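Local coordinates for cystathionine beta-lyase family protein, YNBB B.subtilis ortholog (Clostridium acetobutylicum, PDB 3HVY) that is a pyridoxal phosphate-dependent, putative cystathionine beta-lyase, thought to take part in aluminium resistance, at the interface of chains A and B. Coordinates in Å, arbitrary orientation; residue numbers count along the deposited sequence, not the author numbering. Chains: chain A/B, Cystathionine beta-lyase family protein, YNBB B.subtilis ortholog.

Contact 1: the interface of chains A and B. Residues chain A 14, 354-355, 357, 412-413, 416; chain B 46-47, 50, 54, 295.
Helix 18-55 and helix 287-318 of chain B pack against helix 411-423, the C-terminal ends of helices 4-14 and 342-354, and the loop at A:Pro357, all of chain A, forming part of a two-fold symmetric subunit interface. From CB, the B:Phe295 side chain sets CG anti to the backbone N (chi1 -172°), which carries the ring to chain A. CD1 and CE1 cross A:Pro357 at about a right angle, CE1 lying 3.7 Å from its CB. The tip, CZ, points into one face of the A:His413 imidazole, 3.6 Å above its centre, with the two rings 85° apart in an edge-to-face contact. CE2 flanks ND1 and CG of the same histidine. A:Pro357 CG lies toward the rim of one phenyl face; on the other, over the centre, sits the amide NE2 of B:Gln46, held by its 2.9 Å hydrogen bond to B:Phe295 O. The imidazole is fixed in its turn by NE2, which donates in the ring plane to A:Ala355 O at 2.8 Å. Farther along helix 18-55, B:Leu50 CD1 packs on A:Pro357 CA, and B:Leu47 CD1 meets A:Tyr14 CE2 tip to tip. B:Gln54, extended beyond CG, uses both ends of its amide: OE1 accepts from the phenol OH of A:Tyr14 at 2.6 Å, while NE2 donates along a bent path, 119° at H, to A:Thr354 O at 2.7 Å. Water 1 joins A:Asp412 OD2 to B:Gln46 OE1.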
ATOM      1  N   TYR A  14      16.642  -7.836  32.377  1.00 35.76           N
ATOM      2  CA  TYR A  14      15.757  -6.809  32.948  1.00 33.53           C
ATOM      3  C   TYR A  14      15.863  -6.601  34.461  1.00 34.91           C
ATOM      4  O   TYR A  14      15.128  -5.765  35.039  1.00 32.56           O
ATOM      5  CB  TYR A  14      14.308  -7.104  32.595  1.00 31.70           C
ATOM      6  CG  TYR A  14      14.083  -7.206  31.099  1.00 36.94           C
ATOM      7  CD1 TYR A  14      14.007  -6.065  30.313  1.00 39.94           C
ATOM      8  CD2 TYR A  14      13.942  -8.442  30.483  1.00 38.64           C
ATOM      9  CE1 TYR A  14      13.798  -6.156  28.922  1.00 33.92           C
ATOM     10  CE2 TYR A  14      13.748  -8.542  29.132  1.00 36.91           C
ATOM     11  CZ  TYR A  14      13.666  -7.385  28.350  1.00 35.96           C
ATOM     12  OH  TYR A  14      13.455  -7.472  26.989  1.00 37.52           O
ATOM     13  N   THR A 354      10.096   0.174  28.751  1.00 31.22           N
ATOM     14  CA  THR A 354      11.282  -0.654  28.504  1.00 33.50           C
ATOM     15  C   THR A 354      10.931  -2.098  28.064  1.00 29.52           C
ATOM     16  O   THR A 354      11.783  -2.836  27.544  1.00 33.02           O
ATOM     17  CB  THR A 354      12.292  -0.615  29.692  1.00 31.70           C
ATOM     18  OG1 THR A 354      11.758  -1.318  30.799  1.00 40.78           O
ATOM     19  CG2 THR A 354      12.545   0.818  30.119  1.00 28.93           C
ATOM     20  N   ALA A 355       9.687  -2.494  28.298  1.00 31.51           N
ATOM     21  CA  ALA A 355       9.207  -3.833  27.957  1.00 30.61           C
ATOM     22  C   ALA A 355       8.622  -3.837  26.568  1.00 31.36           C
ATOM     23  O   ALA A 355       8.076  -4.857  26.133  1.00 31.63           O
ATOM     24  CB  ALA A 355       8.139  -4.255  28.923  1.00 31.06           C
ATOM     25  N   PRO A 357       8.313  -3.565  22.402  1.00 31.00           N
ATOM     26  CA  PRO A 357       9.148  -3.977  21.260  1.00 32.30           C
ATOM     27  C   PRO A 357       9.668  -2.817  20.365  1.00 32.12           C
ATOM     28  O   PRO A 357      10.730  -2.943  19.752  1.00 30.70           O
ATOM     29  CB  PRO A 357       8.202  -4.888  20.451  1.00 32.42           C
ATOM     30  CG  PRO A 357       6.824  -4.422  20.778  1.00 34.32           C
ATOM     31  CD  PRO A 357       6.916  -3.952  22.255  1.00 29.98           C
ATOM     32  N   ASP A 412       1.619 -13.190  27.177  1.00 26.98           N
ATOM     33  CA  ASP A 412       3.050 -13.269  27.554  1.00 28.27           C
ATOM     34  C   ASP A 412       3.702 -11.880  27.557  1.00 28.05           C
ATOM     35  O   ASP A 412       4.492 -11.558  28.415  1.00 29.00           O
ATOM     36  CB  ASP A 412       3.834 -14.161  26.588  1.00 30.14           C
ATOM     37  CG  ASP A 412       3.598 -15.663  26.821  1.00 29.72           C
ATOM     38  OD1 ASP A 412       3.674 -16.103  27.964  1.00 31.74           O
ATOM     39  OD2 ASP A 412       3.380 -16.397  25.832  1.00 31.45           O
ATOM     40  N   HIS A 413       3.392 -11.070  26.556  1.00 27.12           N
ATOM     41  CA  HIS A 413       3.969  -9.747  26.514  1.00 29.43           C
ATOM     42  C   HIS A 413       3.477  -8.882  27.701  1.00 28.89           C
ATOM     43  O   HIS A 413       4.278  -8.263  28.407  1.00 28.01           O
ATOM     44  CB  HIS A 413       3.698  -9.059  25.146  1.00 29.30           C
ATOM     45  CG  HIS A 413       4.400  -7.743  25.016  1.00 28.71           C
ATOM     46  ND1 HIS A 413       3.812  -6.630  24.456  1.00 32.18           N
ATOM     47  CD2 HIS A 413       5.625  -7.352  25.442  1.00 30.82           C
ATOM     48  CE1 HIS A 413       4.659  -5.620  24.513  1.00 31.77           C
ATOM     49  NE2 HIS A 413       5.758  -6.024  25.128  1.00 28.40           N
ATOM     50  N   LEU A 416       5.060 -10.081  30.873  1.00 33.07           N
ATOM     51  CA  LEU A 416       6.512  -9.760  31.018  1.00 33.60           C
ATOM     52  C   LEU A 416       6.667  -8.291  31.301  1.00 31.00           C
ATOM     53  O   LEU A 416       7.491  -7.882  32.085  1.00 31.49           O
ATOM     54  CB  LEU A 416       7.309 -10.156  29.780  1.00 38.30           C
ATOM     55  CG  LEU A 416       7.331 -11.665  29.451  1.00 45.89           C
ATOM     56  CD1 LEU A 416       8.050 -11.950  28.095  1.00 50.18           C
ATOM     57  CD2 LEU A 416       7.934 -12.509  30.598  1.00 43.19           C
TER
ATOM     58  N   GLN B  46       8.634 -15.834  23.020  1.00 30.57           N
ATOM     59  CA  GLN B  46       8.187 -14.436  22.982  1.00 31.24           C
ATOM     60  C   GLN B  46       9.301 -13.532  23.516  1.00 30.19           C
ATOM     61  O   GLN B  46       9.529 -12.439  22.987  1.00 29.35           O
ATOM     62  CB  GLN B  46       6.916 -14.224  23.803  1.00 33.30           C
ATOM     63  CG  GLN B  46       6.405 -12.818  23.776  1.00 35.66           C
ATOM     64  CD  GLN B  46       5.688 -12.535  22.522  1.00 36.26           C
ATOM     65  OE1 GLN B  46       4.543 -12.942  22.376  1.00 35.76           O
ATOM     66  NE2 GLN B  46       6.344 -11.835  21.588  1.00 31.45           N
ATOM     67  N   LEU B  47       9.962 -13.955  24.593  1.00 30.20           N
ATOM     68  CA  LEU B  47      11.048 -13.176  25.176  1.00 31.07           C
ATOM     69  C   LEU B  47      12.243 -13.108  24.207  1.00 30.24           C
ATOM     70  O   LEU B  47      12.866 -12.063  23.992  1.00 30.13           O
ATOM     71  CB  LEU B  47      11.470 -13.817  26.485  1.00 32.63           C
ATOM     72  CG  LEU B  47      12.632 -13.207  27.254  1.00 34.87           C
ATOM     73  CD1 LEU B  47      12.384 -11.746  27.586  1.00 34.69           C
ATOM     74  CD2 LEU B  47      12.913 -14.060  28.498  1.00 28.85           C
ATOM     75  N   LEU B  50      11.378 -10.566  21.687  1.00 28.72           N
ATOM     76  CA  LEU B  50      11.338  -9.225  22.302  1.00 27.19           C
ATOM     77  C   LEU B  50      12.736  -8.703  22.469  1.00 30.65           C
ATOM     78  O   LEU B  50      13.033  -7.564  22.133  1.00 30.86           O
ATOM     79  CB  LEU B  50      10.595  -9.241  23.614  1.00 23.11           C
ATOM     80  CG  LEU B  50      10.530  -7.938  24.426  1.00 32.29           C
ATOM     81  CD1 LEU B  50       9.878  -6.775  23.634  1.00 32.46           C
ATOM     82  CD2 LEU B  50       9.834  -8.195  25.743  1.00 31.46           C
ATOM     83  N   GLN B  54      14.634  -5.290  20.785  1.00 31.11           N
ATOM     84  CA  GLN B  54      15.208  -4.242  21.670  1.00 31.87           C
ATOM     85  C   GLN B  54      16.689  -4.063  21.395  1.00 30.50           C
ATOM     86  O   GLN B  54      17.201  -2.912  21.325  1.00 28.65           O
ATOM     87  CB  GLN B  54      14.945  -4.578  23.137  1.00 34.64           C
ATOM     88  CG  GLN B  54      13.441  -4.507  23.452  1.00 37.45           C
ATOM     89  CD  GLN B  54      13.081  -4.714  24.890  1.00 37.38           C
ATOM     90  OE1 GLN B  54      13.826  -5.325  25.664  1.00 33.07           O
ATOM     91  NE2 GLN B  54      11.888  -4.238  25.257  1.00 31.51           N
ATOM     92  N   PHE B 295       6.683 -10.480  15.784  1.00 29.77           N
ATOM     93  CA  PHE B 295       6.453 -10.319  17.191  1.00 28.68           C
ATOM     94  C   PHE B 295       5.308 -11.211  17.703  1.00 30.46           C
ATOM     95  O   PHE B 295       5.349 -11.701  18.830  1.00 30.52           O
ATOM     96  CB  PHE B 295       6.193  -8.843  17.535  1.00 28.89           C
ATOM     97  CG  PHE B 295       6.139  -8.579  19.025  1.00 23.53           C
ATOM     98  CD1 PHE B 295       7.328  -8.581  19.785  1.00 35.57           C
ATOM     99  CD2 PHE B 295       4.937  -8.394  19.683  1.00 36.19           C
ATOM    100  CE1 PHE B 295       7.292  -8.364  21.135  1.00 34.26           C
ATOM    101  CE2 PHE B 295       4.914  -8.156  21.036  1.00 34.67           C
ATOM    102  CZ  PHE B 295       6.081  -8.160  21.762  1.00 30.88           C
TER
HETATM  103  O   HOH W   1       3.081 -15.295  23.396  1.00 41.30           O

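Contact 2: the interface of chains A and B. Residues chain A 53, 58-60, 63, 288, 291-292, 295; chain B 357-359, 382-383.
Two chain B loops, 357-359 and 382-383, meet helix 18-55, the segment 58-63 with its 3-10 turn 60-62, and helix 287-317 of chain A, within the same two-fold symmetric interface. The plug is B:Phe383, which buries 131 Å² against chain A. Its CG is anti to the carbonyl carbon (chi1 -67°), and the ring lies with one face under helix 287-317, where A:Glu292 CA stands 3.9 Å from the ring centroid in a CH-pi contact. A:Glu292 CB and CG continue over CG and CD2, and the carboxylate plane is nearly parallel to the ring, 8° off. B:Val358 CG2 covers the opposite face toward its rim. Around the rim, A:Phe53 comes tip to tip, its CE2 in the plane of the phenyl ring and 3.7 Å from CE1; A:Phe295 CB meets CZ, and A:Phe63 CZ reaches CD1 at about a right angle. A:Phe63 CZ also touches B:Val358 CG2. The backbone of B:Phe383 is held too: its O accepts from A:Arg288 NE at 3.1 Å, the oxygen near the guanidinium plane but NE above the carbonyl plane. A:Arg288 is bent at chi3 (-66°), and A:Phe63 CB lies against one face of its guanidinium. Water 3 links its NH2 to the same carbonyl. At the other loop, B:Asp359 N donates to A:Ile58 O at 2.8 Å in the carbonyl plane, a nearly straight backbone-to-backbone hydrogen bond. Water 2 bridges A:Ile58 O, at 2.8 Å, and B:Pro357 O.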
ATOM      1  N   PHE A  53     -18.827 -13.624   9.297  1.00 29.77           N
ATOM      2  CA  PHE A  53     -18.068 -13.731   8.089  1.00 27.90           C
ATOM      3  C   PHE A  53     -18.732 -14.703   7.129  1.00 30.19           C
ATOM      4  O   PHE A  53     -18.826 -14.448   5.929  1.00 31.17           O
ATOM      5  CB  PHE A  53     -16.665 -14.281   8.359  1.00 30.91           C
ATOM      6  CG  PHE A  53     -15.649 -13.268   8.678  1.00 28.04           C
ATOM      7  CD1 PHE A  53     -15.617 -12.632   9.899  1.00 37.87           C
ATOM      8  CD2 PHE A  53     -14.650 -12.981   7.770  1.00 35.05           C
ATOM      9  CE1 PHE A  53     -14.613 -11.727  10.207  1.00 31.91           C
ATOM     10  CE2 PHE A  53     -13.680 -12.056   8.053  1.00 35.34           C
ATOM     11  CZ  PHE A  53     -13.662 -11.411   9.271  1.00 27.11           C
ATOM     12  N   ILE A  58     -17.867 -13.864   2.951  1.00 29.45           N
ATOM     13  CA  ILE A  58     -16.614 -13.145   2.719  1.00 31.53           C
ATOM     14  C   ILE A  58     -15.720 -14.018   1.846  1.00 31.93           C
ATOM     15  O   ILE A  58     -15.568 -15.232   2.057  1.00 32.94           O
ATOM     16  CB  ILE A  58     -15.914 -12.712   4.017  1.00 33.01           C
ATOM     17  CG1 ILE A  58     -16.806 -11.755   4.810  1.00 30.25           C
ATOM     18  CG2 ILE A  58     -14.532 -12.103   3.733  1.00 29.09           C
ATOM     19  CD1 ILE A  58     -17.364 -10.549   3.993  1.00 32.05           C
ATOM     20  N   SER A  59     -15.130 -13.373   0.854  0.50 33.04           N
ATOM     21  CA  SER A  59     -14.278 -14.040  -0.108  0.50 34.25           C
ATOM     22  C   SER A  59     -13.043 -13.172  -0.370  0.50 36.57           C
ATOM     23  O   SER A  59     -12.950 -12.037   0.122  0.50 33.92           O
ATOM     24  CB  SER A  59     -15.025 -14.218  -1.423  0.50 31.73           C
ATOM     25  OG  SER A  59     -14.974 -13.009  -2.153  0.50 29.45           O
ATOM     26  N   GLU A  60     -12.124 -13.681  -1.182  1.00 39.61           N
ATOM     27  CA  GLU A  60     -10.911 -12.915  -1.525  1.00 44.89           C
ATOM     28  C   GLU A  60     -11.290 -11.634  -2.267  1.00 44.57           C
ATOM     29  O   GLU A  60     -10.601 -10.596  -2.158  1.00 45.37           O
ATOM     30  CB  GLU A  60      -9.929 -13.781  -2.343  1.00 49.77           C
ATOM     31  CG  GLU A  60      -8.431 -13.341  -2.236  1.00 55.52           C
ATOM     32  N   PHE A  63     -11.301  -8.239  -0.436  1.00 36.79           N
ATOM     33  CA  PHE A  63     -10.041  -7.606  -0.144  1.00 39.30           C
ATOM     34  C   PHE A  63      -9.708  -6.577  -1.269  1.00 44.20           C
ATOM     35  O   PHE A  63      -8.720  -6.722  -2.006  1.00 42.13           O
ATOM     36  CB  PHE A  63      -8.947  -8.657   0.096  1.00 40.82           C
ATOM     37  CG  PHE A  63      -9.335  -9.705   1.144  1.00 33.88           C
ATOM     38  CD1 PHE A  63     -10.126  -9.360   2.238  1.00 32.85           C
ATOM     39  CD2 PHE A  63      -8.850 -11.003   1.053  1.00 43.45           C
ATOM     40  CE1 PHE A  63     -10.510 -10.298   3.163  1.00 33.44           C
ATOM     41  CE2 PHE A  63      -9.210 -11.950   1.992  1.00 36.65           C
ATOM     42  CZ  PHE A  63     -10.052 -11.599   3.039  1.00 40.80           C
ATOM     43  N   ARG A 288      -8.312  -6.012   3.687  1.00 32.88           N
ATOM     44  CA  ARG A 288      -7.828  -7.315   4.220  1.00 33.97           C
ATOM     45  C   ARG A 288      -7.431  -7.194   5.672  1.00 33.62           C
ATOM     46  O   ARG A 288      -7.808  -8.025   6.484  1.00 31.67           O
ATOM     47  CB  ARG A 288      -6.649  -7.884   3.391  1.00 37.03           C
ATOM     48  CG  ARG A 288      -6.045  -9.179   3.927  1.00 37.07           C
ATOM     49  CD  ARG A 288      -4.858  -9.680   3.111  1.00 33.53           C
ATOM     50  NE  ARG A 288      -5.281 -10.068   1.768  1.00 38.92           N
ATOM     51  CZ  ARG A 288      -5.044  -9.388   0.644  1.00 42.87           C
ATOM     52  NH1 ARG A 288      -4.340  -8.262   0.634  1.00 40.75           N
ATOM     53  NH2 ARG A 288      -5.517  -9.842  -0.508  1.00 38.86           N
ATOM     54  N   TYR A 291     -10.452  -6.956   7.980  1.00 28.39           N
ATOM     55  CA  TYR A 291     -11.157  -8.221   8.104  1.00 28.08           C
ATOM     56  C   TYR A 291     -10.359  -9.157   8.981  1.00 27.69           C
ATOM     57  O   TYR A 291     -10.904  -9.790   9.891  1.00 31.22           O
ATOM     58  CB  TYR A 291     -11.383  -8.872   6.734  1.00 31.49           C
ATOM     59  CG  TYR A 291     -12.587  -8.345   5.961  1.00 26.53           C
ATOM     60  CD1 TYR A 291     -13.863  -8.759   6.275  1.00 31.61           C
ATOM     61  CD2 TYR A 291     -12.427  -7.502   4.846  1.00 26.80           C
ATOM     62  CE1 TYR A 291     -14.977  -8.303   5.537  1.00 27.13           C
ATOM     63  CE2 TYR A 291     -13.517  -7.070   4.100  1.00 30.59           C
ATOM     64  CZ  TYR A 291     -14.806  -7.479   4.456  1.00 27.08           C
ATOM     65  OH  TYR A 291     -15.959  -7.082   3.752  1.00 32.19           O
ATOM     66  N   GLU A 292      -9.044  -9.211   8.768  1.00 28.03           N
ATOM     67  CA  GLU A 292      -8.273 -10.140   9.580  1.00 26.95           C
ATOM     68  C   GLU A 292      -8.197  -9.681  11.026  1.00 28.84           C
ATOM     69  O   GLU A 292      -8.295 -10.500  11.963  1.00 30.14           O
ATOM     70  CB  GLU A 292      -6.895 -10.421   8.950  1.00 25.91           C
ATOM     71  CG  GLU A 292      -6.179 -11.600   9.655  1.00 32.79           C
ATOM     72  CD  GLU A 292      -4.748 -11.832   9.181  1.00 38.62           C
ATOM     73  OE1 GLU A 292      -4.317 -11.092   8.302  1.00 39.84           O
ATOM     74  OE2 GLU A 292      -4.043 -12.722   9.716  1.00 38.54           O
ATOM     75  N   PHE A 295     -11.298 -10.679  12.785  1.00 28.28           N
ATOM     76  CA  PHE A 295     -11.297 -12.111  13.079  1.00 29.42           C
ATOM     77  C   PHE A 295     -10.462 -12.448  14.321  1.00 29.63           C
ATOM     78  O   PHE A 295     -10.826 -13.305  15.094  1.00 31.65           O
ATOM     79  CB  PHE A 295     -10.809 -12.906  11.857  1.00 30.12           C
ATOM     80  CG  PHE A 295     -11.029 -14.391  11.984  1.00 32.91           C
ATOM     81  CD1 PHE A 295     -12.297 -14.912  11.904  1.00 31.35           C
ATOM     82  CD2 PHE A 295      -9.987 -15.242  12.243  1.00 32.67           C
ATOM     83  CE1 PHE A 295     -12.531 -16.258  12.028  1.00 37.08           C
ATOM     84  CE2 PHE A 295     -10.207 -16.591  12.372  1.00 37.31           C
ATOM     85  CZ  PHE A 295     -11.514 -17.095  12.282  1.00 29.04           C
TER
ATOM     86  N   PRO B 357     -13.044 -18.673   7.697  1.00 28.36           N
ATOM     87  CA  PRO B 357     -13.674 -17.341   7.576  1.00 30.00           C
ATOM     88  C   PRO B 357     -13.843 -16.794   6.140  1.00 30.10           C
ATOM     89  O   PRO B 357     -14.770 -16.041   5.881  1.00 28.63           O
ATOM     90  CB  PRO B 357     -12.709 -16.454   8.388  1.00 28.49           C
ATOM     91  CG  PRO B 357     -11.374 -17.156   8.270  1.00 33.44           C
ATOM     92  CD  PRO B 357     -11.723 -18.614   8.329  1.00 31.40           C
ATOM     93  N   VAL B 358     -12.891 -17.127   5.252  1.00 34.10           N
ATOM     94  CA  VAL B 358     -12.854 -16.660   3.857  1.00 33.08           C
ATOM     95  C   VAL B 358     -13.195 -17.858   2.927  1.00 32.29           C
ATOM     96  O   VAL B 358     -12.690 -18.992   3.108  1.00 28.96           O
ATOM     97  CB  VAL B 358     -11.464 -16.029   3.549  1.00 33.58           C
ATOM     98  CG1 VAL B 358     -11.394 -15.460   2.147  1.00 32.08           C
ATOM     99  CG2 VAL B 358     -11.149 -14.929   4.578  1.00 29.13           C
ATOM    100  N   ASP B 359     -14.066 -17.614   1.972  1.00 28.92           N
ATOM    101  CA  ASP B 359     -14.515 -18.636   1.003  1.00 31.69           C
ATOM    102  C   ASP B 359     -15.060 -19.911   1.610  1.00 32.79           C
ATOM    103  O   ASP B 359     -14.846 -21.002   1.066  1.00 32.40           O
ATOM    104  CB  ASP B 359     -13.398 -19.047   0.081  1.00 34.31           C
ATOM    105  CG  ASP B 359     -12.961 -17.950  -0.830  1.00 42.48           C
ATOM    106  OD1 ASP B 359     -13.807 -17.128  -1.220  1.00 37.40           O
ATOM    107  OD2 ASP B 359     -11.764 -17.973  -1.184  1.00 48.93           O
ATOM    108  N   THR B 382      -8.497 -18.646   3.680  1.00 32.57           N
ATOM    109  CA  THR B 382      -7.582 -17.844   4.476  1.00 34.43           C
ATOM    110  C   THR B 382      -7.538 -16.391   4.024  1.00 34.28           C
ATOM    111  O   THR B 382      -7.956 -16.067   2.926  1.00 31.65           O
ATOM    112  CB  THR B 382      -6.193 -18.481   4.359  1.00 34.05           C
ATOM    113  OG1 THR B 382      -5.809 -18.487   2.970  1.00 36.59           O
ATOM    114  CG2 THR B 382      -6.237 -19.955   4.900  1.00 33.22           C
ATOM    115  N   PHE B 383      -7.071 -15.511   4.903  1.00 34.66           N
ATOM    116  CA  PHE B 383      -6.912 -14.091   4.593  1.00 35.38           C
ATOM    117  C   PHE B 383      -5.785 -13.842   3.600  1.00 34.58           C
ATOM    118  O   PHE B 383      -5.930 -13.004   2.694  1.00 35.36           O
ATOM    119  CB  PHE B 383      -6.732 -13.284   5.885  1.00 34.65           C
ATOM    120  CG  PHE B 383      -7.966 -13.279   6.749  1.00 28.82           C
ATOM    121  CD1 PHE B 383      -9.024 -12.494   6.431  1.00 30.94           C
ATOM    122  CD2 PHE B 383      -8.059 -14.119   7.854  1.00 29.98           C
ATOM    123  CE1 PHE B 383     -10.153 -12.499   7.205  1.00 33.49           C
ATOM    124  CE2 PHE B 383      -9.201 -14.151   8.601  1.00 33.98           C
ATOM    125  CZ  PHE B 383     -10.261 -13.349   8.264  1.00 29.20           C
TER
HETATM  126  O   HOH W   2     -16.619 -16.938   3.982  1.00 28.35           O
HETATM  127  O   HOH W   3      -5.884 -12.559  -0.263  1.00 37.50           O

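The centres of contact 1 and contact 2, taken over their C-alpha atoms, lie about 30 Å apart in one interface. They share residues with the chains exchanged: B:Phe295 meets A:Pro357 in contact 1, and A:Phe295 meets B:Pro357 in contact 2. Helix 18-55 and the helix that begins at 287 in each subunit thus receive the partner's 357 loop along two-fold related surfaces. Contact 1 adds polar anchoring by glutamine side chains, contact 2 an aromatic ring enclosed by the partner's side chains. Their repetition by symmetry is consistent with chains A and B forming a dimer unit within the four-chain assembly.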